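Local coordinates for putative outer membrane protein (LpxR) (Salmonella typhimurium, PDB 3FID), which is an outer membrane lipid A deacylase, an enzyme that removes acyl chains from the lipid anchor of lipopolysaccharide, at residues A[21-26]-A[255-260]; A[268-273]-A[286-291]; A[192-197]-A[216-221]; A[28-33]-A[61-66]. All blocks are in the same frame, centred on the assembly; numbering follows the deposited sequence.

Interaction 1: A[21-26]-A[255-260]. With ZN (zinc ion), chain F; CXE (pentaethylene glycol monodecyl ether), chain L; CXE (pentaethylene glycol monodecyl ether), chain J.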
# COMPACT_ATOMS: atom_id res chain seq x y z
N ALA A 21 -14.51 10.98 8.16
CA ALA A 21 -14.27 12.28 8.78
C ALA A 21 -12.92 12.85 8.31
O ALA A 21 -12.78 14.06 8.06
CB ALA A 21 -14.29 12.16 10.29
N LEU A 22 -11.95 11.96 8.14
CA LEU A 22 -10.62 12.39 7.77
C LEU A 22 -10.50 12.84 6.30
O LEU A 22 -9.90 13.87 6.01
CB LEU A 22 -9.60 11.29 8.12
CG LEU A 22 -8.10 11.55 7.91
CD1 LEU A 22 -7.60 12.83 8.59
CD2 LEU A 22 -7.31 10.29 8.37
N TYR A 23 -11.10 12.09 5.37
CA TYR A 23 -10.87 12.32 3.95
C TYR A 23 -12.13 12.71 3.18
O TYR A 23 -12.08 12.98 1.98
CB TYR A 23 -10.22 11.06 3.30
CG TYR A 23 -8.85 10.69 3.83
CD1 TYR A 23 -7.80 11.61 3.82
CD2 TYR A 23 -8.60 9.41 4.33
CE1 TYR A 23 -6.53 11.27 4.31
CE2 TYR A 23 -7.33 9.07 4.81
CZ TYR A 23 -6.30 10.00 4.80
OH TYR A 23 -5.04 9.64 5.30
N GLY A 24 -13.27 12.75 3.86
CA GLY A 24 -14.52 13.13 3.20
C GLY A 24 -15.26 11.94 2.63
O GLY A 24 -14.67 10.89 2.32
N HIS A 25 -16.58 12.09 2.48
CA HIS A 25 -17.36 10.91 2.11
C HIS A 25 -17.23 10.50 0.62
O HIS A 25 -17.32 9.31 0.32
CB HIS A 25 -18.84 11.02 2.56
CG HIS A 25 -19.55 9.70 2.57
ND1 HIS A 25 -20.17 9.18 1.45
CD2 HIS A 25 -19.70 8.78 3.55
CE1 HIS A 25 -20.68 7.99 1.75
NE2 HIS A 25 -20.41 7.73 3.02
N PRO A 26 -17.07 11.47 -0.31
CA PRO A 26 -16.90 11.07 -1.72
C PRO A 26 -15.76 10.08 -1.99
O PRO A 26 -15.87 9.20 -2.85
CB PRO A 26 -16.61 12.41 -2.42
CG PRO A 26 -17.42 13.42 -1.62
CD PRO A 26 -17.18 12.95 -0.18
N TYR A 255 -1.92 10.07 1.08
CA TYR A 255 -1.96 10.48 2.49
C TYR A 255 -2.10 9.25 3.36
O TYR A 255 -2.85 8.33 3.03
CB TYR A 255 -3.17 11.38 2.72
CG TYR A 255 -3.07 12.69 2.01
CD1 TYR A 255 -2.60 13.82 2.70
CD2 TYR A 255 -3.43 12.83 0.66
CE1 TYR A 255 -2.51 15.04 2.08
CE2 TYR A 255 -3.33 14.07 0.02
CZ TYR A 255 -2.86 15.16 0.74
OH TYR A 255 -2.72 16.41 0.16
N ARG A 256 -1.40 9.22 4.50
CA ARG A 256 -1.47 8.08 5.41
C ARG A 256 -1.46 8.64 6.83
O ARG A 256 -0.60 9.45 7.17
CB ARG A 256 -0.27 7.12 5.27
CG ARG A 256 -0.02 6.57 3.87
CD ARG A 256 0.93 5.34 3.89
NE ARG A 256 0.45 4.46 2.82
CZ ARG A 256 -0.14 3.26 2.94
NH1 ARG A 256 -0.52 2.66 1.83
NH2 ARG A 256 -0.33 2.63 4.11
N VAL A 257 -2.45 8.23 7.62
CA VAL A 257 -2.53 8.59 9.01
C VAL A 257 -2.76 7.29 9.77
O VAL A 257 -3.69 6.52 9.43
CB VAL A 257 -3.72 9.58 9.24
CG1 VAL A 257 -4.00 9.77 10.73
CG2 VAL A 257 -3.48 10.92 8.48
N GLY A 258 -1.96 7.03 10.80
CA GLY A 258 -2.14 5.77 11.50
C GLY A 258 -1.41 5.62 12.80
O GLY A 258 -0.81 6.57 13.30
N ALA A 259 -1.45 4.40 13.34
CA ALA A 259 -0.85 4.10 14.65
C ALA A 259 -0.54 2.61 14.78
O ALA A 259 -1.16 1.75 14.11
CB ALA A 259 -1.80 4.51 15.79
N THR A 260 0.42 2.33 15.66
CA THR A 260 0.73 0.98 16.13
C THR A 260 0.73 0.96 17.66
O THR A 260 1.25 1.87 18.31
CB THR A 260 2.09 0.55 15.65
OG1 THR A 260 2.08 0.50 14.23
CG2 THR A 260 2.52 -0.86 16.25
ZN ZN F . -20.78 9.87 -0.42
C1 CXE L . 4.68 18.10 5.91
C2 CXE L . 4.48 17.11 7.05
C3 CXE L . 3.58 15.97 6.60
C4 CXE L . 2.23 15.96 7.29
C5 CXE L . 1.11 15.79 6.26
C6 CXE L . 0.11 14.72 6.67
C7 CXE L . -1.27 15.04 6.12
C8 CXE L . -2.28 13.99 6.49
C9 CXE L . -3.63 14.64 6.75
C10 CXE L . -4.71 14.18 5.78
O11 CXE L . -5.64 15.25 5.60
C12 CXE L . -6.68 15.00 4.65
C13 CXE L . -6.22 15.19 3.21
O14 CXE L . -6.09 16.58 2.90
C15 CXE L . -5.91 16.82 1.50
C1 CXE J . -4.21 7.90 13.98
C2 CXE J . -5.18 6.73 13.99
C3 CXE J . -6.48 7.16 14.64
C4 CXE J . -7.54 6.09 14.49
C5 CXE J . -8.80 6.49 15.24
C6 CXE J . -9.90 5.47 15.00
C7 CXE J . -11.01 5.55 16.05
C8 CXE J . -11.80 4.24 16.04
C9 CXE J . -13.24 4.46 16.44
C10 CXE J . -13.98 3.12 16.48
O11 CXE J . -15.10 3.27 17.34
C12 CXE J . -15.84 2.06 17.51
C13 CXE J . -17.17 2.43 18.15

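Interaction 2: A[268-273]-A[286-291]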
# COMPACT_ATOMS: atom_id res chain seq x y z
N PHE A 268 -0.41 -4.32 16.90
CA PHE A 268 -1.55 -4.08 16.04
C PHE A 268 -1.36 -2.70 15.43
O PHE A 268 -0.93 -1.78 16.12
CB PHE A 268 -2.85 -4.16 16.84
CG PHE A 268 -3.06 -5.51 17.48
CD1 PHE A 268 -2.74 -5.71 18.82
CD2 PHE A 268 -3.53 -6.58 16.73
CE1 PHE A 268 -2.91 -6.97 19.42
CE2 PHE A 268 -3.71 -7.85 17.32
CZ PHE A 268 -3.40 -8.04 18.65
N SER A 269 -1.65 -2.59 14.14
CA SER A 269 -1.54 -1.33 13.41
C SER A 269 -2.78 -1.03 12.59
O SER A 269 -3.40 -1.94 12.07
CB SER A 269 -0.35 -1.37 12.47
OG SER A 269 0.85 -1.54 13.16
N LEU A 270 -3.12 0.26 12.46
CA LEU A 270 -4.17 0.70 11.55
C LEU A 270 -3.65 1.91 10.79
O LEU A 270 -3.02 2.79 11.38
CB LEU A 270 -5.44 1.03 12.37
CG LEU A 270 -6.79 1.58 11.89
CD1 LEU A 270 -6.90 3.06 12.07
CD2 LEU A 270 -7.17 1.15 10.48
N SER A 271 -3.85 1.93 9.47
CA SER A 271 -3.49 3.09 8.65
C SER A 271 -4.72 3.52 7.84
O SER A 271 -5.40 2.68 7.24
CB SER A 271 -2.29 2.75 7.74
OG SER A 271 -1.82 3.93 7.08
N LEU A 272 -5.05 4.81 7.91
CA LEU A 272 -6.15 5.42 7.17
C LEU A 272 -5.57 6.16 5.99
O LEU A 272 -4.83 7.15 6.17
CB LEU A 272 -6.88 6.42 8.09
CG LEU A 272 -7.41 5.91 9.45
CD1 LEU A 272 -8.10 7.06 10.26
CD2 LEU A 272 -8.35 4.78 9.32
N ASN A 273 -5.93 5.73 4.78
CA ASN A 273 -5.19 6.14 3.60
C ASN A 273 -6.06 6.80 2.56
O ASN A 273 -7.21 6.46 2.45
CB ASN A 273 -4.47 4.94 3.00
CG ASN A 273 -3.70 4.16 4.05
OD1 ASN A 273 -2.96 4.74 4.84
ND2 ASN A 273 -3.89 2.83 4.07
N SER A 286 -10.37 6.43 -0.73
CA SER A 286 -9.85 6.14 0.62
C SER A 286 -10.00 4.65 0.98
O SER A 286 -10.94 3.95 0.53
CB SER A 286 -10.56 6.99 1.68
OG SER A 286 -11.96 6.75 1.67
N TYR A 287 -9.09 4.17 1.81
CA TYR A 287 -9.13 2.79 2.26
C TYR A 287 -8.32 2.69 3.54
O TYR A 287 -7.63 3.65 3.95
CB TYR A 287 -8.54 1.86 1.18
CG TYR A 287 -7.07 2.09 0.84
CD1 TYR A 287 -6.68 3.07 -0.07
CD2 TYR A 287 -6.08 1.32 1.44
CE1 TYR A 287 -5.31 3.26 -0.37
CE2 TYR A 287 -4.72 1.51 1.17
CZ TYR A 287 -4.35 2.46 0.27
OH TYR A 287 -3.00 2.57 0.05
N ILE A 288 -8.40 1.53 4.18
CA ILE A 288 -7.57 1.28 5.35
C ILE A 288 -6.72 0.06 5.15
O ILE A 288 -6.99 -0.77 4.29
CB ILE A 288 -8.40 1.06 6.63
CG1 ILE A 288 -9.29 -0.19 6.51
CG2 ILE A 288 -9.22 2.32 6.96
CD1 ILE A 288 -9.80 -0.72 7.83
N ASN A 289 -5.67 -0.04 5.95
CA ASN A 289 -5.05 -1.34 6.17
C ASN A 289 -4.95 -1.58 7.69
O ASN A 289 -4.78 -0.63 8.47
CB ASN A 289 -3.72 -1.53 5.39
CG ASN A 289 -2.64 -0.51 5.73
OD1 ASN A 289 -2.59 0.59 5.16
ND2 ASN A 289 -1.73 -0.89 6.63
N GLY A 290 -5.15 -2.85 8.08
CA GLY A 290 -4.99 -3.26 9.47
C GLY A 290 -3.97 -4.39 9.50
O GLY A 290 -4.01 -5.30 8.64
N ASP A 291 -3.02 -4.30 10.42
CA ASP A 291 -1.92 -5.25 10.43
C ASP A 291 -1.73 -5.90 11.81
O ASP A 291 -1.95 -5.26 12.86
CB ASP A 291 -0.57 -4.62 10.01
CG ASP A 291 -0.72 -3.44 9.02
OD1 ASP A 291 -1.44 -3.52 8.01
OD2 ASP A 291 -0.03 -2.43 9.24
O HOH W 1 1.23 -4.28 13.39

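Interaction 3: A[192-197]-A[216-221]. With CXE (pentaethylene glycol monodecyl ether), chain K.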
# COMPACT_ATOMS: atom_id res chain seq x y z
N THR A 192 13.97 4.07 16.13
CA THR A 192 14.17 3.30 14.89
C THR A 192 12.81 3.09 14.18
O THR A 192 12.68 3.32 12.97
CB THR A 192 14.83 1.92 15.17
OG1 THR A 192 16.11 2.12 15.79
CG2 THR A 192 15.05 1.14 13.85
N PHE A 193 11.83 2.65 14.97
CA PHE A 193 10.47 2.39 14.46
C PHE A 193 9.85 3.68 13.92
O PHE A 193 9.22 3.68 12.85
CB PHE A 193 9.61 1.75 15.57
CG PHE A 193 8.18 1.35 15.12
CD1 PHE A 193 7.93 0.86 13.82
CD2 PHE A 193 7.11 1.42 16.02
CE1 PHE A 193 6.61 0.48 13.43
CE2 PHE A 193 5.83 1.03 15.64
CZ PHE A 193 5.58 0.58 14.34
N ASN A 194 10.05 4.78 14.63
CA ASN A 194 9.49 6.05 14.15
C ASN A 194 9.89 6.45 12.73
O ASN A 194 9.07 7.03 12.01
CB ASN A 194 9.82 7.20 15.11
CG ASN A 194 8.87 7.27 16.28
OD1 ASN A 194 7.93 6.47 16.41
ND2 ASN A 194 9.11 8.23 17.18
N SER A 195 11.14 6.16 12.34
CA SER A 195 11.62 6.52 10.98
C SER A 195 11.28 5.47 9.92
O SER A 195 11.56 5.68 8.75
CB SER A 195 13.14 6.80 10.96
OG SER A 195 13.87 5.60 11.06
N ASP A 196 10.65 4.37 10.33
CA ASP A 196 10.43 3.24 9.43
C ASP A 196 9.09 3.50 8.72
O ASP A 196 8.05 2.99 9.14
CB ASP A 196 10.38 1.92 10.24
CG ASP A 196 10.44 0.68 9.36
OD1 ASP A 196 10.95 0.78 8.22
OD2 ASP A 196 9.98 -0.38 9.83
N ASN A 197 9.12 4.34 7.69
CA ASN A 197 7.86 4.77 7.04
C ASN A 197 7.86 4.41 5.54
O ASN A 197 8.83 3.84 5.02
CB ASN A 197 7.65 6.28 7.22
CG ASN A 197 7.65 6.70 8.68
OD1 ASN A 197 6.79 6.31 9.46
ND2 ASN A 197 8.64 7.51 9.04
N ILE A 216 5.42 -1.00 22.72
CA ILE A 216 5.78 -0.26 21.54
C ILE A 216 4.55 0.52 21.11
O ILE A 216 3.40 0.03 21.18
CB ILE A 216 6.30 -1.22 20.43
CG1 ILE A 216 6.99 -0.42 19.31
CG2 ILE A 216 5.15 -2.12 19.89
CD1 ILE A 216 7.80 -1.28 18.38
N TYR A 217 4.78 1.78 20.75
CA TYR A 217 3.71 2.59 20.17
C TYR A 217 4.21 3.66 19.21
O TYR A 217 5.35 4.14 19.32
CB TYR A 217 2.79 3.20 21.23
CG TYR A 217 3.43 4.28 22.05
CD1 TYR A 217 4.04 3.98 23.29
CD2 TYR A 217 3.43 5.61 21.60
CE1 TYR A 217 4.65 4.97 24.04
CE2 TYR A 217 4.02 6.61 22.35
CZ TYR A 217 4.63 6.29 23.55
OH TYR A 217 5.21 7.32 24.26
N LYS A 218 3.36 4.05 18.27
CA LYS A 218 3.74 5.00 17.23
C LYS A 218 2.46 5.60 16.66
O LYS A 218 1.48 4.87 16.49
CB LYS A 218 4.53 4.28 16.12
CG LYS A 218 4.89 5.16 14.90
CD LYS A 218 5.75 4.42 13.87
CE LYS A 218 5.93 5.32 12.61
NZ LYS A 218 6.73 4.56 11.58
N VAL A 219 2.45 6.92 16.44
CA VAL A 219 1.35 7.58 15.76
C VAL A 219 1.98 8.44 14.68
O VAL A 219 3.01 9.05 14.91
CB VAL A 219 0.51 8.47 16.70
CG1 VAL A 219 -0.66 9.03 15.96
CG2 VAL A 219 0.01 7.65 17.95
N PHE A 220 1.39 8.48 13.49
CA PHE A 220 2.06 9.14 12.38
C PHE A 220 1.07 9.71 11.38
O PHE A 220 -0.09 9.28 11.32
CB PHE A 220 3.03 8.18 11.62
CG PHE A 220 2.31 7.08 10.91
CD1 PHE A 220 1.96 5.91 11.58
CD2 PHE A 220 1.89 7.26 9.59
CE1 PHE A 220 1.23 4.89 10.93
CE2 PHE A 220 1.16 6.26 8.93
CZ PHE A 220 0.82 5.08 9.62
N ALA A 221 1.56 10.68 10.62
CA ALA A 221 0.80 11.30 9.54
C ALA A 221 1.81 11.69 8.46
O ALA A 221 2.88 12.22 8.79
CB ALA A 221 0.04 12.51 10.08
C1 CXE K . 2.43 13.22 15.12
C2 CXE K . 1.54 12.47 14.15
C3 CXE K . 0.15 13.11 14.03
C4 CXE K . -0.82 12.56 15.07
C5 CXE K . -2.25 13.08 14.92
C6 CXE K . -3.24 11.95 15.22
C7 CXE K . -4.54 12.40 15.89
C8 CXE K . -5.47 11.20 16.06
C9 CXE K . -6.86 11.58 16.55
C10 CXE K . -7.71 10.33 16.78
O11 CXE K . -8.93 10.66 17.45
C12 CXE K . -9.85 9.56 17.46
C13 CXE K . -11.27 10.06 17.71
O14 CXE K . -12.20 8.96 17.65
C15 CXE K . -13.44 9.30 17.03
C16 CXE K . -13.28 9.28 15.50
O17 CXE K . -14.56 9.35 14.86
C18 CXE K . -14.72 10.54 14.08
C19 CXE K . -16.19 10.76 13.75
O20 CXE K . -16.95 9.72 14.37
O HOH W 2 8.04 4.26 18.14

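Interaction 4: A[28-33]-A[61-66]. With ZN (zinc ion), chain F.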
# COMPACT_ATOMS: atom_id res chain seq x y z
N ALA A 28 -14.86 7.68 -0.09
CA ALA A 28 -15.35 6.38 0.36
C ALA A 28 -16.35 5.79 -0.63
O ALA A 28 -16.62 4.60 -0.59
CB ALA A 28 -15.98 6.49 1.74
N ASP A 29 -16.90 6.64 -1.50
CA ASP A 29 -17.85 6.21 -2.50
C ASP A 29 -17.13 5.54 -3.66
O ASP A 29 -17.74 4.83 -4.42
CB ASP A 29 -18.65 7.41 -3.03
CG ASP A 29 -19.60 7.98 -1.97
OD1 ASP A 29 -20.15 7.20 -1.18
OD2 ASP A 29 -19.79 9.21 -1.89
N ARG A 30 -15.83 5.79 -3.80
CA ARG A 30 -15.05 5.13 -4.84
C ARG A 30 -14.61 3.75 -4.40
O ARG A 30 -14.73 3.39 -3.22
CB ARG A 30 -13.84 5.98 -5.23
CG ARG A 30 -14.31 7.18 -6.06
CD ARG A 30 -13.30 7.69 -6.99
NE ARG A 30 -12.79 6.72 -7.96
CZ ARG A 30 -13.29 6.49 -9.17
NH1 ARG A 30 -12.70 5.61 -9.95
NH2 ARG A 30 -14.37 7.13 -9.60
N GLY A 31 -14.12 2.96 -5.34
CA GLY A 31 -13.73 1.62 -4.99
C GLY A 31 -12.46 1.16 -5.65
O GLY A 31 -12.25 -0.05 -5.71
N ASP A 32 -11.60 2.09 -6.08
CA ASP A 32 -10.42 1.78 -6.92
C ASP A 32 -9.56 0.62 -6.40
O ASP A 32 -9.17 -0.25 -7.17
CB ASP A 32 -9.51 2.99 -7.10
CG ASP A 32 -10.17 4.13 -7.83
OD1 ASP A 32 -11.22 4.64 -7.38
OD2 ASP A 32 -9.57 4.56 -8.83
N TYR A 33 -9.20 0.66 -5.11
CA TYR A 33 -8.37 -0.38 -4.50
C TYR A 33 -9.29 -1.14 -3.57
O TYR A 33 -9.69 -0.64 -2.51
CB TYR A 33 -7.21 0.26 -3.75
CG TYR A 33 -6.29 -0.68 -3.00
CD1 TYR A 33 -5.65 -0.26 -1.82
CD2 TYR A 33 -6.01 -1.95 -3.48
CE1 TYR A 33 -4.75 -1.11 -1.13
CE2 TYR A 33 -5.10 -2.81 -2.79
CZ TYR A 33 -4.50 -2.39 -1.63
OH TYR A 33 -3.61 -3.25 -0.97
N SER A 61 -10.49 -2.18 -8.91
CA SER A 61 -11.93 -2.32 -9.26
C SER A 61 -12.45 -1.02 -9.88
O SER A 61 -11.98 0.07 -9.53
CB SER A 61 -12.73 -2.66 -7.99
OG SER A 61 -14.14 -2.80 -8.28
N PRO A 62 -13.45 -1.13 -10.82
CA PRO A 62 -14.25 0.06 -11.18
C PRO A 62 -15.05 0.53 -9.95
O PRO A 62 -15.15 -0.20 -8.96
CB PRO A 62 -15.25 -0.46 -12.25
CG PRO A 62 -14.98 -1.88 -12.45
CD PRO A 62 -13.87 -2.34 -11.53
N SER A 63 -15.63 1.71 -10.04
CA SER A 63 -16.30 2.31 -8.88
C SER A 63 -17.80 2.38 -9.10
O SER A 63 -18.26 2.40 -10.26
CB SER A 63 -15.73 3.71 -8.59
OG SER A 63 -14.40 3.63 -8.10
N GLY A 64 -18.55 2.40 -8.00
CA GLY A 64 -20.00 2.58 -8.03
C GLY A 64 -20.77 1.60 -8.90
O GLY A 64 -20.61 0.37 -8.79
N ALA A 65 -21.60 2.14 -9.77
CA ALA A 65 -22.48 1.32 -10.60
C ALA A 65 -21.70 0.56 -11.67
O ALA A 65 -22.16 -0.49 -12.14
CB ALA A 65 -23.59 2.18 -11.22
N ASN A 66 -20.50 1.04 -12.03
CA ASN A 66 -19.67 0.34 -13.01
C ASN A 66 -19.28 -1.08 -12.55
O ASN A 66 -19.00 -1.93 -13.39
CB ASN A 66 -18.42 1.14 -13.42
CG ASN A 66 -18.77 2.42 -14.16
OD1 ASN A 66 -19.81 2.50 -14.81
ND2 ASN A 66 -17.90 3.39 -14.11
ZN ZN F . -20.78 9.87 -0.42
O HOH W 3 -17.46 2.29 -5.44

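Interaction 1: A[21-26]-A[255-260]
Leu-22 and Tyr-23, at the end of helix 16-23, pack on the side of strand 251-263 that carries Tyr-255 and Val-257. This is a helix lying against the wall of the beta barrel. Leu-22 and Val-257 meet tip to tip, with CD2 of Leu-22 3.8 Å from CB of Val-257. CG of Leu-22 is anti to its backbone N (chi1 -176°) and also sits 3.8 Å above the centre of the Tyr-23 ring. Tyr-23 crosses Tyr-255 obliquely, and its CE1 comes within 3.7 Å of Tyr-255 CB. The Tyr-23 hydroxyl makes no hydrogen bond to strand segment 255-260. It bonds instead to the backbone O of Leu-272 in the next strand.

Two molecules of the detergent pentaethylene glycol monodecyl ether complete this tight part. Atom C13 of the chain L molecule lies 3.8 Å above one face of the Tyr-255 ring, offset toward the rim. Val-257 touches both: CG2 is 3.9 Å from C8 of chain L, and CG1 is 3.8 Å from C1 of chain J.

The far end of segment 21-26 is loose. Gly-24 leaves the helix with a positive phi (91°). His-25 and Pro-26 beyond it are exposed and do not touch the strand. His-25 ND1 binds a zinc ion at 2.1 Å, and Asp-29 binds the same ion.

No hydrogen bond joins the two segments. Apart from the Tyr-23 hydroxyl, which lies against the strand backbone, the contact is made by hydrocarbon and aromatic surface, and the bound alkyl chains are consistent with a surface that meets lipid in the membrane.

Interaction 2: A[268-273]-A[286-291]
OD1 of Asn-289 is gripped by two donors. Asn-273 ND2 reaches it across the strands at 2.8 Å, and Arg-256 NH2 bonds to it from strand 251-263. The amide planes of Asn-273 and Asn-289 are nearly coplanar, 20° apart, and the side chains cross at about a right angle. Ser-271 OG donates to a lone pair of Asn-273 OD1 at 2.6 Å, with OG anti to the backbone N (chi1 -172°), which places it beside that oxygen. Asn-289 ND2 donates to the syn lone pair of Asp-291 OD1 at 3.0 Å, and Ser-6 OG also bonds to that oxygen. Asn-273 CB lies 3.7 Å above one face of the Tyr-287 ring, toward its rim.

The backbones form an antiparallel hairpin of the barrel, with pairs of hydrogen bonds at Ser-269/Asp-291, Ser-271/Asn-289 and Asn-273/Tyr-287. The other side of the sheet is apolar. There Leu-272 CD2 lies 3.5 Å from Ile-288 CG2, and Leu-270 CD2 packs on Ile-288 CB at 4.0 Å. Leu-19 of helix 16-23 touches Leu-272 and Ile-288.

The directed bonds settle which end of each amide is oxygen and which is nitrogen. They satisfy buried polar groups on one side; the leucines present hydrocarbon on the other.

Interaction 3: A[192-197]-A[216-221]
Lys-218 and Phe-193 carry this contact between strand 215-228 of the beta barrel and the short helix 191-194. The helix lies on the side of the strand opposite the one where detergent touches Val-219. It ends in a turn, with an inverse gamma turn centred on Asp-196.

Lys-218 is fully extended. CG is anti to the backbone N (chi1 175°), and the later torsions are anti too. The chain passes over one face of the Phe-193 ring. CD sits 3.7 Å above its centre in a CH-pi contact. CB touches the ring atom CE2 at 3.5 Å. NZ lies over the same ring as a cation-pi partner, 4.8 Å from the centroid.

NZ also reaches the end of the helix. It donates to Phe-193 O at 2.9 Å and to Asn-197 OD1 at 2.7 Å. It comes to OD1 from above the carbonyl plane, 42° out of it. A third bond, to Asn-194 O, is weak. Phe-193 O also accepts from Asp-196 N, and the two donors arrive from opposite faces of its plane. Carbonyl groups at a helix end would probably favour the charged ammonium. The Asp-196 carboxylate pairs instead with Arg-204.

Ile-216 extends the apolar part. It crosses Phe-193 at about a right angle, and its CD1 lies 3.7 Å from Phe-193 CD2. Asn-197 is itself steadied from within the turn, where its ND2 donates to a lone pair of Asn-194 O at 3.0 Å.

Interaction 4: A[28-33]-A[61-66]
Gly-31 and Ser-63 face each other, CA atoms 4.7 Å apart, where the two backbones run in nearly opposite directions (160° between CA 29 to 32 and CA 61 to 64). The contact lies in the loops at the open end of the beta hairpin of strands 33-44 and 49-60. Ser-61 N donates to Asp-32 O at 2.9 Å.

The Ser-63 side chain does most of the joining. Its OG accepts from Gly-31 N at 2.9 Å, in a fairly straight bond (161°). The same OG lies 3.1 Å above one face of the Arg-30 guanidinium, toward the rim. Asp-32 holds the guanidinium edge. The Arg-30 chain bends at chi3 (58°), which turns NE toward Asp-32 for a salt bridge at 2.7 Å to the syn lone pair of OD1. Asp-32 OD2 has a second salt bridge, to Arg-77. This shared, buried carboxylate would probably stay ionised.

The Ser-61 side chain is about 4 Å from that of Thr-34, which binds a zinc ion. Asp-29 turns its carboxylate away to bind another zinc ion with His-25. A water still links its backbone, donating to Asp-29 O at 2.8 Å and accepting from Gly-64 N at 2.8 Å.

Overall arrangement
From the N terminus, interaction 1 opens first, at the end of helix 16-23. Interaction 4 opens next at 28-33 and closes after one hairpin, at 61-66. Interaction 3 then opens and closes across the connection between strands 176-188 and 215-228. Both fall within the span of interaction 1, which closes at 255-260. Interaction 2 follows it as the last hairpin, and none of the four cross. Strands 215-228, 251-263, 266-275 and 285-295 are successive neighbours in the barrel wall, so interactions 1, 2 and 3 adjoin there. Tyr-287 and Tyr-33 link interactions 2 and 4. Interactions 3 and 4 lie about 31 Å apart, centre to centre.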